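Local coordinates for tryptophan halogenase superfamily (Brevundimonas sp. BAL3, PDB 6FRL), which probably catalyses the flavin-dependent halogenation of an aromatic substrate, with a preference for bromination over chlorination, at residues T409-W412 and R413-E417; L291-S295 and A296-D300; L368-D371 and R372-Q376; T360-E363 and R364-L368. One frame throughout, in Å; residues are numbered along the deposited sequence.

Contact 1 of 4, residues T409-W412 and R413-E417; sequences TDFW and RDCRE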
loop_
_atom_site.group_PDB
_atom_site.type_symbol
_atom_site.label_atom_id
_atom_site.label_comp_id
_atom_site.label_asym_id
_atom_site.label_seq_id
_atom_site.Cartn_x
_atom_site.Cartn_y
_atom_site.Cartn_z
ATOM N N THR B 409 18.559 2.163 35.457
ATOM C CA THR B 409 19.061 3.554 35.355
ATOM C C THR B 409 17.997 4.572 34.939
ATOM O O THR B 409 16.907 4.208 34.513
ATOM C CB THR B 409 20.256 3.710 34.381
ATOM O OG1 THR B 409 19.889 3.211 33.095
ATOM C CG2 THR B 409 21.500 2.968 34.874
ATOM N N ASP B 410 18.330 5.852 35.093
ATOM C CA ASP B 410 17.427 6.941 34.734
ATOM C C ASP B 410 17.184 7.059 33.238
ATOM O O ASP B 410 16.085 7.468 32.815
ATOM C CB ASP B 410 17.950 8.301 35.261
ATOM C CG ASP B 410 17.701 8.506 36.764
ATOM O OD1 ASP B 410 17.146 7.602 37.443
ATOM O OD2 ASP B 410 18.080 9.593 37.248
ATOM N N PHE B 411 18.222 6.746 32.455
ATOM C CA PHE B 411 18.132 6.699 31.001
ATOM C C PHE B 411 16.880 5.925 30.546
ATOM O O PHE B 411 16.063 6.435 29.757
ATOM C CB PHE B 411 19.395 6.046 30.434
ATOM C CG PHE B 411 19.356 5.837 28.944
ATOM C CD1 PHE B 411 19.575 6.894 28.086
ATOM C CD2 PHE B 411 19.080 4.585 28.409
ATOM C CE1 PHE B 411 19.519 6.709 26.716
ATOM C CE2 PHE B 411 19.035 4.392 27.046
ATOM C CZ PHE B 411 19.251 5.452 26.199
ATOM N N TRP B 412 16.737 4.722 31.097
ATOM C CA TRP B 412 15.686 3.790 30.713
ATOM C C TRP B 412 14.279 4.148 31.234
ATOM O O TRP B 412 13.316 3.974 30.485
ATOM C CB TRP B 412 16.087 2.337 31.060
ATOM C CG TRP B 412 17.230 1.788 30.190
ATOM C CD1 TRP B 412 18.489 1.440 30.604
ATOM C CD2 TRP B 412 17.211 1.554 28.773
ATOM N NE1 TRP B 412 19.247 1.000 29.543
ATOM C CE2 TRP B 412 18.486 1.062 28.407
ATOM C CE3 TRP B 412 16.245 1.719 27.775
ATOM C CZ2 TRP B 412 18.804 0.722 27.097
ATOM C CZ3 TRP B 412 16.553 1.384 26.481
ATOM C CH2 TRP B 412 17.823 0.895 26.149
ATOM N N ARG B 413 14.146 4.644 32.469
ATOM C CA ARG B 413 12.844 5.194 32.950
ATOM C C ARG B 413 12.359 6.311 32.034
ATOM O O ARG B 413 11.183 6.353 31.642
ATOM C CB ARG B 413 12.922 5.771 34.370
ATOM C CG ARG B 413 13.148 4.759 35.480
ATOM C CD ARG B 413 13.346 5.465 36.827
ATOM N NE ARG B 413 13.893 4.554 37.844
ATOM C CZ ARG B 413 15.194 4.332 38.103
ATOM N NH1 ARG B 413 16.161 4.962 37.456
ATOM N NH2 ARG B 413 15.549 3.468 39.046
ATOM N N ASP B 414 13.271 7.225 31.713
ATOM C CA ASP B 414 12.938 8.364 30.879
ATOM C C ASP B 414 12.469 7.945 29.514
ATOM O O ASP B 414 11.496 8.496 29.009
ATOM C CB ASP B 414 14.133 9.315 30.729
ATOM C CG ASP B 414 14.439 10.096 32.002
ATOM O OD1 ASP B 414 13.681 10.003 33.002
ATOM O OD2 ASP B 414 15.459 10.808 31.971
ATOM N N CYS B 415 13.147 6.973 28.913
ATOM C CA CYS B 415 12.737 6.434 27.591
ATOM C C CYS B 415 11.292 5.923 27.644
ATOM O O CYS B 415 10.489 6.266 26.767
ATOM C CB CYS B 415 13.693 5.330 27.123
ATOM S SG CYS B 415 15.216 5.948 26.377
ATOM N N ARG B 416 10.970 5.171 28.705
ATOM C CA ARG B 416 9.608 4.670 28.979
ATOM C C ARG B 416 8.525 5.747 29.222
ATOM O O ARG B 416 7.365 5.546 28.871
ATOM C CB ARG B 416 9.655 3.695 30.150
ATOM C CG ARG B 416 8.364 2.961 30.451
ATOM C CD ARG B 416 8.599 1.779 31.392
ATOM N NE ARG B 416 9.524 2.116 32.483
ATOM C CZ ARG B 416 10.757 1.615 32.672
ATOM N NH1 ARG B 416 11.296 0.693 31.861
ATOM N NH2 ARG B 416 11.472 2.040 33.715
ATOM N N GLU B 417 8.905 6.887 29.782
ATOM C CA GLU B 417 7.965 7.973 30.020
ATOM C C GLU B 417 8.083 9.136 29.050
ATOM O O GLU B 417 7.271 10.055 29.118
ATOM C CB GLU B 417 8.114 8.457 31.464
ATOM C CG GLU B 417 7.606 7.442 32.503
ATOM C CD GLU B 417 8.354 7.519 33.819
ATOM O OE1 GLU B 417 8.773 8.634 34.211
ATOM O OE2 GLU B 417 8.528 6.467 34.469
#
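Cys415 sets its sulfur over one face of the Phe411 ring, one helical turn further along the chain. SG lies 4.3 Å from the centroid of the Phe411 ring and 18° off the ring normal, displaced toward the rim, where CZ and CE2 are its nearest carbons. Phe411 CG, anti to the backbone N (chi1 175°), carries the ring outward and slightly forward, bringing that face up to the sulfur. Phe411 CD2 in turn stands 3.5 Å above the centre of one indole face of Trp412, whose six-membered ring meets Cys415 SG only obliquely. A small polarisable thiol suits a place against the phenylalanine face and near the indole, and all three residues are buried, packed on Tyr401 of helix 376-402.

The solvent side is ionic. Asp410 OD1 forms a salt bridge of 2.8 Å to Arg413 NH1, one turn on; the extended arginine chain runs back toward the start of the helix, and the carboxylate and guanidinium planes stand 80° apart, a one-point contact. Thr409 holds the N-cap position, but its hydroxyl binds Ser274 O, while Trp412 NE1 reaches Arg273 O.

Backbone bonds such as Asp414 N to Asp410 O (3.0 Å) complete the frame of a short amphipathic alpha-helix, with a sulfur-aromatic contact on its buried face and an i to i+3 salt bridge on its exposed one.

Contact 2 of 4, residues L291-S295 and A296-D300; sequences LVFSS and AHLSD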
loop_
_atom_site.group_PDB
_atom_site.type_symbol
_atom_site.label_atom_id
_atom_site.label_comp_id
_atom_site.label_asym_id
_atom_site.label_seq_id
_atom_site.Cartn_x
_atom_site.Cartn_y
_atom_site.Cartn_z
ATOM N N LEU B 291 29.123 0.908 20.413
ATOM C CA LEU B 291 28.209 1.318 21.439
ATOM C C LEU B 291 27.617 2.647 20.999
ATOM O O LEU B 291 28.357 3.601 20.700
ATOM C CB LEU B 291 28.919 1.488 22.790
ATOM C CG LEU B 291 27.977 1.579 24.010
ATOM C CD1 LEU B 291 27.741 0.193 24.600
ATOM C CD2 LEU B 291 28.490 2.538 25.085
ATOM N N VAL B 292 26.284 2.688 20.948
ATOM C CA VAL B 292 25.507 3.933 20.792
ATOM C C VAL B 292 25.035 4.360 22.187
ATOM O O VAL B 292 24.544 3.518 22.925
ATOM C CB VAL B 292 24.263 3.684 19.900
ATOM C CG1 VAL B 292 23.335 4.913 19.881
ATOM C CG2 VAL B 292 24.702 3.265 18.499
ATOM N N PHE B 293 25.149 5.638 22.546
ATOM C CA PHE B 293 24.830 6.045 23.927
ATOM C C PHE B 293 24.542 7.541 24.096
ATOM O O PHE B 293 24.790 8.347 23.189
ATOM C CB PHE B 293 25.980 5.633 24.849
ATOM C CG PHE B 293 27.270 6.344 24.552
ATOM C CD1 PHE B 293 28.114 5.892 23.545
ATOM C CD2 PHE B 293 27.624 7.490 25.264
ATOM C CE1 PHE B 293 29.291 6.566 23.263
ATOM C CE2 PHE B 293 28.795 8.178 24.990
ATOM C CZ PHE B 293 29.637 7.709 23.993
ATOM N N SER B 294 24.022 7.894 25.281
ATOM C CA SER B 294 23.769 9.316 25.684
ATOM C C SER B 294 24.955 9.910 26.464
ATOM O O SER B 294 25.220 9.488 27.574
ATOM C CB SER B 294 22.501 9.420 26.543
ATOM O OG SER B 294 22.285 10.744 27.022
ATOM N N SER B 295 25.653 10.895 25.894
ATOM C CA SER B 295 26.814 11.518 26.578
ATOM C C SER B 295 26.387 12.245 27.868
ATOM O O SER B 295 27.142 12.287 28.832
ATOM C CB SER B 295 27.640 12.429 25.643
ATOM O OG SER B 295 26.944 13.590 25.263
ATOM N N ALA B 296 25.156 12.747 27.897
ATOM C CA ALA B 296 24.577 13.310 29.116
ATOM C C ALA B 296 24.420 12.322 30.296
ATOM O O ALA B 296 24.202 12.766 31.427
ATOM C CB ALA B 296 23.260 14.002 28.794
ATOM N N HIS B 297 24.514 11.014 30.043
ATOM C CA HIS B 297 24.531 9.980 31.100
ATOM C C HIS B 297 25.856 9.228 31.202
ATOM O O HIS B 297 26.066 8.482 32.155
ATOM C CB HIS B 297 23.446 8.927 30.834
ATOM C CG HIS B 297 22.052 9.468 30.820
ATOM N ND1 HIS B 297 21.569 10.263 29.802
ATOM C CD2 HIS B 297 21.020 9.272 31.674
ATOM C CE1 HIS B 297 20.307 10.575 30.055
ATOM N NE2 HIS B 297 19.952 9.990 31.188
ATOM N N LEU B 298 26.723 9.360 30.202
ATOM C CA LEU B 298 27.996 8.645 30.191
ATOM C C LEU B 298 29.152 9.544 29.728
ATOM O O LEU B 298 29.066 10.250 28.723
ATOM C CB LEU B 298 27.938 7.408 29.283
ATOM C CG LEU B 298 27.303 6.074 29.697
ATOM C CD1 LEU B 298 27.406 5.097 28.518
ATOM C CD2 LEU B 298 27.923 5.465 30.931
ATOM N N SER B 299 30.242 9.477 30.481
ATOM C CA SER B 299 31.531 9.966 30.034
ATOM C C SER B 299 32.076 9.049 28.937
ATOM O O SER B 299 31.586 7.920 28.731
ATOM C CB SER B 299 32.511 9.957 31.204
ATOM O OG SER B 299 32.695 8.624 31.680
ATOM N N ASP B 300 33.116 9.528 28.262
ATOM C CA ASP B 300 33.813 8.722 27.267
ATOM C C ASP B 300 34.460 7.464 27.872
ATOM O O ASP B 300 34.327 6.382 27.292
ATOM C CB ASP B 300 34.827 9.579 26.498
ATOM C CG ASP B 300 34.164 10.530 25.514
ATOM O OD1 ASP B 300 32.920 10.563 25.399
ATOM O OD2 ASP B 300 34.893 11.255 24.832
#
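Ser294 O receives two backbone N-H groups from the turn that follows strand 286-293. His297 N binds it at 3.0 Å, from well above the carbonyl plane, and Leu298 N, also 3.0 Å from Ser294 O, adds a weak bond whose angle at the hydrogen is only 128°. Leu298 N has a second weak acceptor in Ser295 O, so its proton is shared between two carbonyls.

The side chains of Ser294 and His297 close the turn a second time. Ser294 OG lies 2.9 Å from His297 ND1, at the edge of the imidazole and near its plane; the serine torsion, with OG opposite its own N (chi1 176°), swings the hydroxyl out to the ring. Either group could give the proton, and serine and histidine suit the place because each can donate or accept.

On the apolar side, Leu298 CD1 reaches Phe293 CB at 4.0 Å, and Leu298 CB approaches the ring obliquely at CD2. The phenylalanine packs further on Ala303 of helix 300-307, whose N-cap, Ser299, caps Gln302 N with its OG.

Ser294 and His297 are thus tied twice, so hydrogen bonding probably sets much of the turn's shape, while Leu298 and Phe293 add apolar packing between the turn and the strand end.

Contact 3 of 4, residues L368-D371 and R372-Q376; sequences LFPD and RRFAQ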
loop_
_atom_site.group_PDB
_atom_site.type_symbol
_atom_site.label_atom_id
_atom_site.label_comp_id
_atom_site.label_asym_id
_atom_site.label_seq_id
_atom_site.Cartn_x
_atom_site.Cartn_y
_atom_site.Cartn_z
ATOM N N LEU B 368 11.267 8.783 -10.638
ATOM C CA LEU B 368 10.959 10.196 -10.855
ATOM C C LEU B 368 12.088 10.917 -11.575
ATOM O O LEU B 368 12.177 12.138 -11.468
ATOM C CB LEU B 368 10.643 10.898 -9.513
ATOM C CG LEU B 368 9.482 10.333 -8.689
ATOM C CD1 LEU B 368 9.472 10.874 -7.265
ATOM C CD2 LEU B 368 8.146 10.620 -9.356
ATOM N N PHE B 369 12.931 10.200 -12.328
ATOM C CA PHE B 369 14.077 10.842 -13.032
ATOM C C PHE B 369 13.632 12.050 -13.841
ATOM O O PHE B 369 12.664 11.966 -14.589
ATOM C CB PHE B 369 14.875 9.884 -13.942
ATOM C CG PHE B 369 16.309 10.318 -14.168
ATOM C CD1 PHE B 369 17.282 10.023 -13.240
ATOM C CD2 PHE B 369 16.677 11.013 -15.315
ATOM C CE1 PHE B 369 18.599 10.411 -13.431
ATOM C CE2 PHE B 369 17.983 11.414 -15.517
ATOM C CZ PHE B 369 18.950 11.128 -14.576
ATOM N N PRO B 370 14.311 13.172 -13.661
ATOM C CA PRO B 370 13.835 14.401 -14.268
ATOM C C PRO B 370 14.420 14.662 -15.665
ATOM O O PRO B 370 15.293 13.927 -16.125
ATOM C CB PRO B 370 14.386 15.461 -13.298
ATOM C CG PRO B 370 15.734 14.915 -12.932
ATOM C CD PRO B 370 15.554 13.399 -12.887
ATOM N N ASP B 371 13.908 15.712 -16.310
ATOM C CA ASP B 371 14.597 16.408 -17.381
ATOM C C ASP B 371 15.105 17.798 -16.883
ATOM O O ASP B 371 15.008 18.138 -15.680
ATOM C CB ASP B 371 13.740 16.486 -18.653
ATOM C CG ASP B 371 12.564 17.442 -18.544
ATOM O OD1 ASP B 371 12.520 18.356 -17.653
ATOM O OD2 ASP B 371 11.658 17.246 -19.366
ATOM N N ARG B 372 15.678 18.578 -17.809
ATOM C CA ARG B 372 16.396 19.796 -17.470
ATOM C C ARG B 372 15.519 20.955 -17.063
ATOM O O ARG B 372 16.058 21.948 -16.572
ATOM C CB ARG B 372 17.318 20.208 -18.606
ATOM C CG ARG B 372 18.520 19.273 -18.747
ATOM C CD ARG B 372 19.238 19.485 -20.057
ATOM N NE ARG B 372 19.616 20.867 -20.226
ATOM C CZ ARG B 372 20.045 21.404 -21.366
ATOM N NH1 ARG B 372 20.173 20.677 -22.458
ATOM N NH2 ARG B 372 20.361 22.692 -21.412
ATOM N N ARG B 373 14.205 20.821 -17.265
ATOM C CA ARG B 373 13.214 21.759 -16.731
ATOM C C ARG B 373 12.960 21.590 -15.236
ATOM O O ARG B 373 12.418 22.504 -14.611
ATOM C CB ARG B 373 11.857 21.642 -17.465
ATOM C CG ARG B 373 11.923 21.881 -18.964
ATOM C CD ARG B 373 10.527 22.076 -19.562
ATOM N NE ARG B 373 9.554 21.027 -19.229
ATOM C CZ ARG B 373 9.564 19.770 -19.695
ATOM N NH1 ARG B 373 10.534 19.337 -20.494
ATOM N NH2 ARG B 373 8.605 18.916 -19.326
ATOM N N PHE B 374 13.301 20.421 -14.674
ATOM C CA PHE B 374 13.155 20.153 -13.238
ATOM C C PHE B 374 11.780 20.591 -12.702
ATOM O O PHE B 374 11.655 21.394 -11.747
ATOM C CB PHE B 374 14.338 20.768 -12.459
ATOM C CG PHE B 374 15.614 19.986 -12.587
ATOM C CD1 PHE B 374 16.509 20.244 -13.640
ATOM C CD2 PHE B 374 15.918 18.961 -11.679
ATOM C CE1 PHE B 374 17.683 19.508 -13.780
ATOM C CE2 PHE B 374 17.092 18.216 -11.811
ATOM C CZ PHE B 374 17.972 18.490 -12.879
ATOM N N ALA B 375 10.749 20.038 -13.339
ATOM C CA ALA B 375 9.361 20.326 -13.013
ATOM C C ALA B 375 9.075 20.165 -11.513
ATOM O O ALA B 375 9.397 19.138 -10.898
ATOM C CB ALA B 375 8.462 19.440 -13.821
ATOM N N GLN B 376 8.471 21.197 -10.935
ATOM C CA GLN B 376 8.268 21.309 -9.491
ATOM C C GLN B 376 7.492 20.142 -8.890
ATOM O O GLN B 376 7.834 19.717 -7.792
ATOM C CB GLN B 376 7.599 22.666 -9.110
ATOM C CG GLN B 376 7.616 23.033 -7.616
ATOM C CD GLN B 376 8.995 23.029 -6.976
ATOM O OE1 GLN B 376 9.862 23.717 -7.432
ATOM N NE2 GLN B 376 9.189 22.260 -5.919
HETATM O O HOH W 1 11.279 17.749 -15.073
#
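Asp371 and Arg373 make the ionic part of this contact. The Asp371 OD2 to Arg373 NH1 salt bridge measures 2.6 Å, the two planar groups are turned 64° from each other, and Asp371 OD1 sits over one face of the guanidinium, toward its rim. The arginine chain bends at chi3 (-52°) to bring its end back to the aspartate, and NH2 also pairs with Asp462 of the second subunit, so one guanidinium joins two carboxylates across the dimer interface.

Hydrogen bonds fix the backbone. Phe374 N binds Asp371 O at 3.0 Å, closing a type I beta turn from Asp371 to Phe374 in the link between helices 354-367 and 376-402. The same Asp371 O lies 3.3 Å above one face of the Phe374 ring, offset toward the rim. Asp371 OD1 takes Arg373 N at 3.0 Å, from above the carboxylate plane; this side-chain acceptor for the N-H two residues on forms an Asx turn over the first half of the beta turn. A water bound to the same OD1, at 2.9 Å, accepts Ala375 N and so carries the aspartate's hold to the N-cap of the next helix. Were Asp371 replaced by alanine, Arg373 N and the water would probably lose their acceptor, and the guanidinium its partner within the turn.

Apolar packing occupies the other side. Pro370 CG touches Phe374 CE2 at 3.7 Å, the two side chains lying alongside and pointing the same way; Trp333 packs against both. A rigid proline and a flat ring fit this buried place.

Contact 4 of 4, residues T360-E363 and R364-L368; sequences TGIE and RLKAL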
loop_
_atom_site.group_PDB
_atom_site.type_symbol
_atom_site.label_atom_id
_atom_site.label_comp_id
_atom_site.label_asym_id
_atom_site.label_seq_id
_atom_site.Cartn_x
_atom_site.Cartn_y
_atom_site.Cartn_z
ATOM N N THR B 360 16.308 2.982 -1.301
ATOM C CA THR B 360 15.003 3.568 -1.528
ATOM C C THR B 360 15.169 4.904 -2.249
ATOM O O THR B 360 14.356 5.248 -3.117
ATOM C CB THR B 360 14.197 3.759 -0.229
ATOM O OG1 THR B 360 14.965 4.522 0.713
ATOM C CG2 THR B 360 13.793 2.411 0.396
ATOM N N GLY B 361 16.227 5.644 -1.894
ATOM C CA GLY B 361 16.518 6.928 -2.552
ATOM C C GLY B 361 16.799 6.756 -4.025
ATOM O O GLY B 361 16.271 7.504 -4.845
ATOM N N ILE B 362 17.597 5.737 -4.348
ATOM C CA ILE B 362 17.936 5.404 -5.725
ATOM C C ILE B 362 16.735 4.938 -6.522
ATOM O O ILE B 362 16.567 5.349 -7.656
ATOM C CB ILE B 362 19.065 4.361 -5.791
ATOM C CG1 ILE B 362 20.381 5.008 -5.362
ATOM C CG2 ILE B 362 19.227 3.793 -7.198
ATOM C CD1 ILE B 362 21.368 4.020 -4.766
ATOM N N GLU B 363 15.921 4.057 -5.960
ATOM C CA GLU B 363 14.714 3.574 -6.671
ATOM C C GLU B 363 13.817 4.769 -6.997
ATOM O O GLU B 363 13.330 4.900 -8.134
ATOM C CB GLU B 363 13.951 2.498 -5.864
ATOM C CG GLU B 363 12.648 1.937 -6.519
ATOM C CD GLU B 363 12.658 1.683 -8.078
ATOM O OE1 GLU B 363 13.377 0.771 -8.583
ATOM O OE2 GLU B 363 11.941 2.424 -8.831
ATOM N N ARG B 364 13.667 5.662 -6.028
ATOM C CA ARG B 364 12.834 6.849 -6.167
ATOM C C ARG B 364 13.376 7.823 -7.252
ATOM O O ARG B 364 12.593 8.354 -8.047
ATOM C CB ARG B 364 12.693 7.504 -4.794
ATOM C CG ARG B 364 11.649 8.570 -4.662
ATOM C CD ARG B 364 11.547 9.017 -3.197
ATOM N NE ARG B 364 10.880 7.987 -2.388
ATOM C CZ ARG B 364 11.394 7.330 -1.348
ATOM N NH1 ARG B 364 12.616 7.584 -0.880
ATOM N NH2 ARG B 364 10.633 6.412 -0.732
ATOM N N LEU B 365 14.691 8.010 -7.300
ATOM C CA LEU B 365 15.331 8.846 -8.309
ATOM C C LEU B 365 15.060 8.335 -9.713
ATOM O O LEU B 365 14.726 9.129 -10.610
ATOM C CB LEU B 365 16.856 8.925 -8.094
ATOM C CG LEU B 365 17.675 9.677 -9.148
ATOM C CD1 LEU B 365 17.098 11.045 -9.453
ATOM C CD2 LEU B 365 19.109 9.797 -8.698
ATOM N N LYS B 366 15.232 7.025 -9.905
ATOM C CA LYS B 366 14.864 6.377 -11.177
ATOM C C LYS B 366 13.368 6.507 -11.527
ATOM O O LYS B 366 13.025 6.885 -12.645
ATOM C CB LYS B 366 15.291 4.904 -11.184
ATOM C CG LYS B 366 16.812 4.723 -11.153
ATOM C CD LYS B 366 17.256 3.297 -11.461
ATOM C CE LYS B 366 16.968 2.349 -10.304
ATOM N NZ LYS B 366 17.215 0.949 -10.728
ATOM N N ALA B 367 12.484 6.227 -10.577
ATOM C CA ALA B 367 11.021 6.340 -10.833
ATOM C C ALA B 367 10.557 7.789 -11.177
ATOM O O ALA B 367 9.583 7.985 -11.912
ATOM C CB ALA B 367 10.233 5.776 -9.637
ATOM N N LEU B 368 11.267 8.783 -10.638
ATOM C CA LEU B 368 10.959 10.196 -10.855
ATOM C C LEU B 368 12.088 10.917 -11.575
ATOM O O LEU B 368 12.177 12.138 -11.468
ATOM C CB LEU B 368 10.643 10.898 -9.513
ATOM C CG LEU B 368 9.482 10.333 -8.689
ATOM C CD1 LEU B 368 9.472 10.874 -7.265
ATOM C CD2 LEU B 368 8.146 10.620 -9.356
#
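Thr360 and Arg364 lie side by side along helix 354-367, pointing the same way. Thr360 O receives Arg364 N at 3.0 Å and also lies over one face of the guanidinium, 3.6 Å above its plane and toward the rim. The arginine chain leaves with CG opposite its own N (chi1 -168°) and folds at chi3, which turns the head back over the preceding turn.

Lys366 N meets Ile362 O at 3.1 Å in an almost straight bond, and the lysine's aliphatic length crosses Ile362, Lys366 CE lying 4.1 Å from Ile362 CG2. Lys366 NZ stays 4.4 Å from Glu363 OE1, too far for a salt bridge. Glu363 OE2 lies 3.8 Å from Ala367 CB, where a small methyl fits beside the carboxylate.

The second shell fixes the buried arginine: NH2 forms a salt bridge with Glu389, NE binds Gln385, and Thr360 OG1 is hydrogen-bonded to the same Glu389 and also to Leu357 O. The charge of Arg364 is probably balanced by Glu389.

One flank of the helix thus joins helix 376-402, while Ile362 packs on Met25, Thr26 and Ala29 of helix 20-33, near, though not touching, what is probably the Rossmann-type glycine motif after strand 13-17.

Overall arrangement
Contacts 1 and 2 touch far out from the chain's centre: Phe411 CE1 packs on Ser294 CB at 4.0 Å, so helix 410-417 lies against the turn after strand 286-293. Contacts 3 and 4 share Leu368, on helix 354-367 and the link that follows, and contact 4 lies opposite contacts 1 and 2 across the chain's centre. Contact 4, nearest the centre, buries its arginine among helices, whereas contact 1 keeps its ion pair outside. Contact 3 is largely buried although far from the centre, its Arg373 exposed toward the second subunit; contacts 3 and 4 both reach that subunit, contact 3 with a salt bridge. Contact 2 has no ion pair between its segments and combines hydrogen bonds with leucine and phenylalanine packing.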